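ATP-dependent DNA helicase PIF1 (Candida albicans, PDB 7OTJ) couples ATP hydrolysis to 5'-3' unwinding of DNA, probably including G-quadruplexes and forked RNA-DNA hybrids, in the maintenance of nuclear and mitochondrial genomes. Local coordinates at residues E7-Y10 with V11-Q14; K40-R43 with D44-K48; Q196-I199 with D200-N204. One frame throughout, in Å; residues are numbered along the deposited sequence.

From the N terminus, the chain meets contact 1 in helix 6-16, contact 2 at the end of helix 31-45 and contact 3 in helix 196-204. Each joins neighbouring turns of its own helix, so none closes a loop, and the three follow in series without nesting or crossing. Contacts 1 and 2 lie about 16 Å apart between centres; their helices pack together, L42 touching V15 and L16, beside the six-stranded parallel sheet of the ATPase domain. Contact 3, about 37 Å from contact 2 between centres, follows strand 182-186 along the chain, and its helix meets helices 212-219 and 475-481. Contact 1 carries the adenine-binding Q8.

Contact 1. Residues E7-Y10 with V11-Q14; sequences EQEY and VLKQ. With ADP (adenosine-5'-diphosphate), chain E.
Y10 and Q14, one helical turn apart, make the main side-chain contact, an amide lying over an aromatic face. Q14 CG sits 4.2 Å from the centroid of the Y10 ring as a CH-pi contact, displaced toward the ring's rim. A bend about the CB-CG bond (chi2 -64°) carries the amide over the same ring, Q14 NE2 3.2 Å from Y10 CE1. Amide and ring planes are 39° apart, so the two groups are far from a flat stack. E9 and L12 run alongside each other in the same direction, the carboxylate oxygen OE1 of E9 coming 3.9 Å from L12 CD2.

Backbone hydrogen bonds of the regular i to i+4 kind hold the turns together. V11 N, L12 N, K13 N and Q14 N bond to the carbonyls of E7, Q8, E9 and Y10 in turn, the shortest being K13 N to E9 O at 2.8 Å. Outside the pair of turns, E7 OE1 accepts from K187 N, while V11 packs on Y23, L34 and I184, putting this side of the helix against strands 21-25 and 182-186 and helix 31-45.

On the adenine, the polar contact is made by Q8, whose chain runs extended beyond CG. Its OE1 accepts from ADP N6 at 2.8 Å, and its NE2 gives a weak bond of 3.4 Å to ADP N7. The amide thus reads both an N-H and a ring nitrogen of the adenine. S5 N also donates to Q8 OE1 and Q8 NE2 donates to G30 O, second partners that fix which way round the amide sits and tie it to the P-loop. A glutamine paired in this way with adenine N6 and N7 matches the Q motif of superfamily 1 helicases.

Contact 2. Residues K40-R43 with D44-K48; sequences KSLR and DKYPK
L42 and Y46 meet at the C-terminal end of helix 31-45, the helix that leads out of the P-loop in this RecA-like ATPase domain, where Y46 is the first residue to leave helical geometry. The final i to i+4 bond runs from Y46 N to L42 O at 2.9 Å and is nearly straight, with 170° at the hydrogen. Two residues earlier, D44 N bonds to K40 O over a longer 3.3 Å.

The Y46 ring stays near the carbonyl that its own backbone N-H bonds: CD2 of the ring lies 3.4 Å from L42 O, which approaches obliquely. Further out, Y46 CE2 and L42 CD2 touch loosely at 4.2 Å, while K45 CB sits over one face of the ring near its rim. P47 follows; lacking an N-H, it cannot bond to R43 O, which receives a CA-H...O contact from P47 CA at 3.2 Å. The pyrrolidine ring follows that same carbonyl, its CB and CG both within van der Waals range of R43 O.

D44 turns its CG beside its own backbone N (chi1 -71°), folding the carboxylate back along the turn until OD2 is 3.6 Å from K40 O. A carboxylate among carbonyls at a helix C-terminus would tend to be electrostatically disfavoured, and the ammonium of K40 is too distant to pair with it, NZ standing 6.7 Å from D44 OD1.

Around this turn, S41 and L42 face helix 6-16, S41 resting on L16 and L42 on both V15 and L16. L42 also reaches V50, and the extended chain of R43 lies on V50 and V52, so the end of the helix packs between helix 6-16 and strand 50-54.

Contact 3. Residues Q196-I199 with D200-N204; sequences QRFI and DMLNN. Unlike the reference sequence in segment 200-204: D200 (reference Asn).
With CG of Q196 swung away from the backbone N (chi1 179°) and a bend about the CB-CG bond (chi2 57°), and with D200 keeping CG beside its own N (chi1 -60°), the amide and the carboxylate come together across one turn, the side chains crossing at about a right angle. Q196 NE2 donates to D200 OD1 at 2.8 Å, coming from above the carboxylate plane, and the two planar groups are strongly twisted against each other. D200 replaces the asparagine of the reference sequence.

Helix 196-204 follows strand 182-186 of the six-stranded sheet, and its turns are joined by i to i+4 bonds such as L202 N to F198 O at 2.9 Å. On its buried side L202 CD1 lies over one face of the F198 ring, 4.0 Å from the centroid, and L202 CG meets F198 CE1 at 3.8 Å. L202 also touches L480 and S481 of helix 475-481, next to the four-stranded second RecA-like sheet.

R197 crosses M201 so that M201 CG rests over the guanidinium face, 3.7 Å from R197 NE, with M201 SD close by. That NE makes a salt bridge with D217, which M201 also touches, bringing both side chains against helix 212-219.

Contact 1. Residues E7-Y10 with V11-Q14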
# COMPACT_ATOMS: atom_id res chain seq x y z
N GLU A 7 21.79 4.09 13.31
CA GLU A 7 20.80 5.10 12.96
C GLU A 7 19.39 4.60 13.22
O GLU A 7 18.56 5.33 13.77
CB GLU A 7 20.96 5.51 11.49
CG GLU A 7 22.15 6.40 11.22
CD GLU A 7 22.16 6.93 9.79
OE1 GLU A 7 21.71 6.20 8.88
OE2 GLU A 7 22.61 8.07 9.59
N GLN A 8 19.10 3.36 12.82
CA GLN A 8 17.78 2.79 13.08
C GLN A 8 17.51 2.67 14.57
O GLN A 8 16.40 2.95 15.04
CB GLN A 8 17.65 1.43 12.40
CG GLN A 8 17.46 1.50 10.89
CD GLN A 8 17.50 0.13 10.23
OE1 GLN A 8 18.32 -0.71 10.58
NE2 GLN A 8 16.61 -0.09 9.27
N GLU A 9 18.52 2.25 15.35
CA GLU A 9 18.35 2.16 16.79
C GLU A 9 18.09 3.53 17.40
O GLU A 9 17.30 3.66 18.34
CB GLU A 9 19.59 1.52 17.43
CG GLU A 9 19.73 0.02 17.20
CD GLU A 9 18.75 -0.80 18.01
OE1 GLU A 9 18.17 -0.26 18.98
OE2 GLU A 9 18.54 -1.99 17.67
N TYR A 10 18.75 4.58 16.89
CA TYR A 10 18.57 5.91 17.45
C TYR A 10 17.14 6.41 17.25
O TYR A 10 16.56 7.01 18.16
CB TYR A 10 19.57 6.88 16.84
CG TYR A 10 19.40 8.31 17.30
CD1 TYR A 10 19.93 8.74 18.51
CD2 TYR A 10 18.72 9.23 16.51
CE1 TYR A 10 19.78 10.05 18.93
CE2 TYR A 10 18.56 10.54 16.93
CZ TYR A 10 19.09 10.94 18.13
OH TYR A 10 18.93 12.25 18.55
N VAL A 11 16.57 6.17 16.07
CA VAL A 11 15.17 6.52 15.82
C VAL A 11 14.26 5.76 16.77
O VAL A 11 13.38 6.33 17.41
CB VAL A 11 14.81 6.24 14.35
CG1 VAL A 11 13.36 6.63 14.06
CG2 VAL A 11 15.77 6.95 13.41
N LEU A 12 14.45 4.43 16.84
CA LEU A 12 13.67 3.62 17.77
C LEU A 12 13.75 4.16 19.19
O LEU A 12 12.74 4.22 19.89
CB LEU A 12 14.15 2.17 17.71
CG LEU A 12 13.57 1.21 18.74
CD1 LEU A 12 12.07 1.04 18.54
CD2 LEU A 12 14.27 -0.13 18.67
N LYS A 13 14.95 4.57 19.61
CA LYS A 13 15.13 5.15 20.94
C LYS A 13 14.28 6.39 21.13
O LYS A 13 13.65 6.58 22.18
CB LYS A 13 16.61 5.48 21.17
CG LYS A 13 16.91 6.23 22.46
CD LYS A 13 18.39 6.62 22.53
CE LYS A 13 18.69 7.50 23.72
NZ LYS A 13 18.50 6.79 25.01
N GLN A 14 14.24 7.27 20.12
CA GLN A 14 13.45 8.49 20.23
C GLN A 14 11.96 8.17 20.27
O GLN A 14 11.22 8.75 21.08
CB GLN A 14 13.76 9.41 19.05
CG GLN A 14 15.23 9.75 18.90
CD GLN A 14 15.75 10.53 20.08
OE1 GLN A 14 15.06 11.39 20.62
NE2 GLN A 14 16.97 10.23 20.49
PB ADP E . 12.13 1.75 3.15
O1B ADP E . 12.91 2.95 3.66
O2B ADP E . 10.82 1.48 3.88
O3B ADP E . 12.03 1.67 1.65
PA ADP E . 12.48 -1.02 3.71
O1A ADP E . 12.14 -1.18 5.17
O2A ADP E . 11.47 -1.39 2.65
O3A ADP E . 13.05 0.48 3.50
O5' ADP E . 13.82 -1.85 3.39
C5' ADP E . 14.10 -2.27 2.06
C4' ADP E . 15.02 -3.47 2.11
O4' ADP E . 16.14 -3.18 2.94
C3' ADP E . 14.29 -4.66 2.73
O3' ADP E . 14.36 -5.76 1.82
C2' ADP E . 15.06 -5.00 3.99
O2' ADP E . 15.24 -6.41 4.11
C1' ADP E . 16.39 -4.27 3.83
N9 ADP E . 16.85 -3.74 5.12
C8 ADP E . 16.23 -2.79 5.85
N7 ADP E . 16.92 -2.52 6.98
C5 ADP E . 18.01 -3.32 7.00
C6 ADP E . 19.16 -3.55 7.91
N6 ADP E . 19.28 -2.86 9.06
N1 ADP E . 20.07 -4.48 7.54
C2 ADP E . 19.95 -5.17 6.39
N3 ADP E . 18.94 -5.01 5.52
C4 ADP E . 17.95 -4.12 5.77

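Contact 2. Residues K40-R43 with D44-K48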
# COMPACT_ATOMS: atom_id res chain seq x y z
N LYS A 40 6.56 -3.53 17.45
CA LYS A 40 6.74 -4.60 18.42
C LYS A 40 7.07 -4.04 19.81
O LYS A 40 6.48 -4.45 20.81
CB LYS A 40 7.82 -5.56 17.95
CG LYS A 40 7.83 -6.90 18.64
CD LYS A 40 8.95 -7.77 18.10
CE LYS A 40 8.85 -9.17 18.66
NZ LYS A 40 7.62 -9.85 18.17
N SER A 41 8.02 -3.11 19.87
CA SER A 41 8.41 -2.52 21.15
C SER A 41 7.28 -1.70 21.75
O SER A 41 6.94 -1.85 22.93
CB SER A 41 9.66 -1.66 20.98
OG SER A 41 10.80 -2.46 20.69
N LEU A 42 6.68 -0.81 20.95
CA LEU A 42 5.60 0.03 21.45
C LEU A 42 4.40 -0.79 21.92
O LEU A 42 3.61 -0.30 22.73
CB LEU A 42 5.16 1.03 20.38
CG LEU A 42 6.03 2.29 20.20
CD1 LEU A 42 5.41 3.21 19.17
CD2 LEU A 42 6.17 3.01 21.52
N ARG A 43 4.26 -2.04 21.46
CA ARG A 43 3.09 -2.84 21.82
C ARG A 43 3.31 -3.67 23.08
O ARG A 43 2.32 -4.04 23.73
CB ARG A 43 2.69 -3.75 20.66
CG ARG A 43 1.87 -3.03 19.61
CD ARG A 43 1.35 -3.94 18.54
NE ARG A 43 0.36 -3.25 17.72
CZ ARG A 43 -0.17 -3.73 16.61
NH1 ARG A 43 0.19 -4.90 16.12
NH2 ARG A 43 -1.09 -3.01 15.97
N ASP A 44 4.56 -4.00 23.42
CA ASP A 44 4.86 -4.46 24.77
C ASP A 44 4.35 -3.47 25.81
O ASP A 44 3.84 -3.86 26.86
CB ASP A 44 6.37 -4.67 24.93
CG ASP A 44 6.88 -5.87 24.17
OD1 ASP A 44 6.12 -6.84 24.00
OD2 ASP A 44 8.06 -5.85 23.74
N LYS A 45 4.48 -2.17 25.52
CA LYS A 45 4.08 -1.12 26.45
C LYS A 45 2.58 -0.86 26.39
O LYS A 45 1.87 -0.96 27.39
CB LYS A 45 4.87 0.15 26.16
CG LYS A 45 5.22 0.98 27.38
CD LYS A 45 6.52 1.73 27.15
CE LYS A 45 7.66 0.76 26.92
NZ LYS A 45 7.75 -0.27 28.01
N TYR A 46 2.07 -0.48 25.21
CA TYR A 46 0.64 -0.22 25.02
C TYR A 46 0.05 -1.30 24.13
O TYR A 46 0.01 -1.15 22.90
CB TYR A 46 0.42 1.17 24.39
CG TYR A 46 1.36 2.24 24.90
CD1 TYR A 46 1.11 2.90 26.10
CD2 TYR A 46 2.48 2.61 24.18
CE1 TYR A 46 1.97 3.89 26.57
CE2 TYR A 46 3.34 3.59 24.63
CZ TYR A 46 3.08 4.23 25.83
OH TYR A 46 3.94 5.21 26.28
N PRO A 47 -0.46 -2.40 24.70
CA PRO A 47 -0.85 -3.54 23.86
C PRO A 47 -2.02 -3.25 22.95
O PRO A 47 -2.10 -3.84 21.86
CB PRO A 47 -1.21 -4.63 24.89
CG PRO A 47 -0.60 -4.18 26.18
CD PRO A 47 -0.64 -2.68 26.13
N LYS A 48 -2.94 -2.37 23.35
CA LYS A 48 -4.12 -2.07 22.55
C LYS A 48 -4.15 -0.61 22.10
O LYS A 48 -5.20 -0.13 21.65
CB LYS A 48 -5.38 -2.39 23.35
CG LYS A 48 -5.49 -3.83 23.79
CD LYS A 48 -6.61 -4.02 24.81
CE LYS A 48 -7.95 -3.53 24.27
NZ LYS A 48 -9.04 -3.63 25.28

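Contact 3. Residues Q196-I199 with D200-N204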
# COMPACT_ATOMS: atom_id res chain seq x y z
N GLN A 196 26.88 0.34 -5.83
CA GLN A 196 26.98 1.74 -5.44
C GLN A 196 26.59 2.67 -6.58
O GLN A 196 25.94 3.70 -6.35
CB GLN A 196 28.38 2.06 -4.94
CG GLN A 196 28.56 3.51 -4.52
CD GLN A 196 27.58 3.95 -3.43
OE1 GLN A 196 27.30 3.20 -2.50
NE2 GLN A 196 27.05 5.16 -3.56
N ARG A 197 26.95 2.31 -7.81
CA ARG A 197 26.57 3.11 -8.97
C ARG A 197 25.05 3.19 -9.09
O ARG A 197 24.50 4.27 -9.35
CB ARG A 197 27.18 2.52 -10.24
CG ARG A 197 26.68 3.15 -11.53
CD ARG A 197 27.07 4.61 -11.59
NE ARG A 197 26.49 5.30 -12.74
CZ ARG A 197 26.42 6.62 -12.85
NH1 ARG A 197 26.83 7.42 -11.88
NH2 ARG A 197 25.92 7.16 -13.96
N PHE A 198 24.37 2.06 -8.90
CA PHE A 198 22.91 2.06 -8.91
C PHE A 198 22.36 3.03 -7.87
O PHE A 198 21.42 3.79 -8.15
CB PHE A 198 22.39 0.64 -8.66
CG PHE A 198 20.93 0.47 -8.97
CD1 PHE A 198 20.26 1.35 -9.79
CD2 PHE A 198 20.22 -0.59 -8.41
CE1 PHE A 198 18.91 1.19 -10.07
CE2 PHE A 198 18.87 -0.76 -8.69
CZ PHE A 198 18.22 0.13 -9.51
N ILE A 199 22.95 3.04 -6.67
CA ILE A 199 22.51 3.96 -5.62
C ILE A 199 22.73 5.41 -6.05
O ILE A 199 21.86 6.27 -5.84
CB ILE A 199 23.22 3.63 -4.29
CG1 ILE A 199 22.82 2.24 -3.80
CG2 ILE A 199 22.90 4.66 -3.22
CD1 ILE A 199 23.55 1.81 -2.55
N ASP A 200 23.88 5.70 -6.66
CA ASP A 200 24.12 7.05 -7.15
C ASP A 200 23.08 7.46 -8.19
O ASP A 200 22.58 8.59 -8.16
CB ASP A 200 25.52 7.17 -7.76
CG ASP A 200 26.63 6.86 -6.76
OD1 ASP A 200 26.42 7.03 -5.54
OD2 ASP A 200 27.73 6.45 -7.21
N MET A 201 22.73 6.54 -9.09
CA MET A 201 21.76 6.84 -10.14
C MET A 201 20.39 7.13 -9.55
O MET A 201 19.72 8.09 -9.93
CB MET A 201 21.68 5.68 -11.13
CG MET A 201 22.91 5.47 -11.99
SD MET A 201 22.97 3.80 -12.67
CE MET A 201 21.39 3.69 -13.51
N LEU A 202 19.94 6.27 -8.64
CA LEU A 202 18.67 6.48 -7.95
C LEU A 202 18.65 7.80 -7.18
O LEU A 202 17.64 8.51 -7.18
CB LEU A 202 18.38 5.31 -7.02
CG LEU A 202 17.99 4.03 -7.74
CD1 LEU A 202 17.89 2.88 -6.75
CD2 LEU A 202 16.68 4.25 -8.47
N ASN A 203 19.73 8.11 -6.45
CA ASN A 203 19.74 9.36 -5.69
C ASN A 203 19.63 10.58 -6.60
O ASN A 203 19.02 11.59 -6.22
CB ASN A 203 20.99 9.45 -4.82
CG ASN A 203 20.86 8.62 -3.57
OD1 ASN A 203 19.76 8.23 -3.17
ND2 ASN A 203 21.99 8.34 -2.93
N ASN A 204 20.22 10.51 -7.79
CA ASN A 204 20.18 11.63 -8.72
C ASN A 204 18.75 11.95 -9.15
O ASN A 204 18.46 13.09 -9.53
CB ASN A 204 21.04 11.34 -9.96
CG ASN A 204 22.54 11.40 -9.67
OD1 ASN A 204 22.98 12.11 -8.76
ND2 ASN A 204 23.33 10.68 -10.46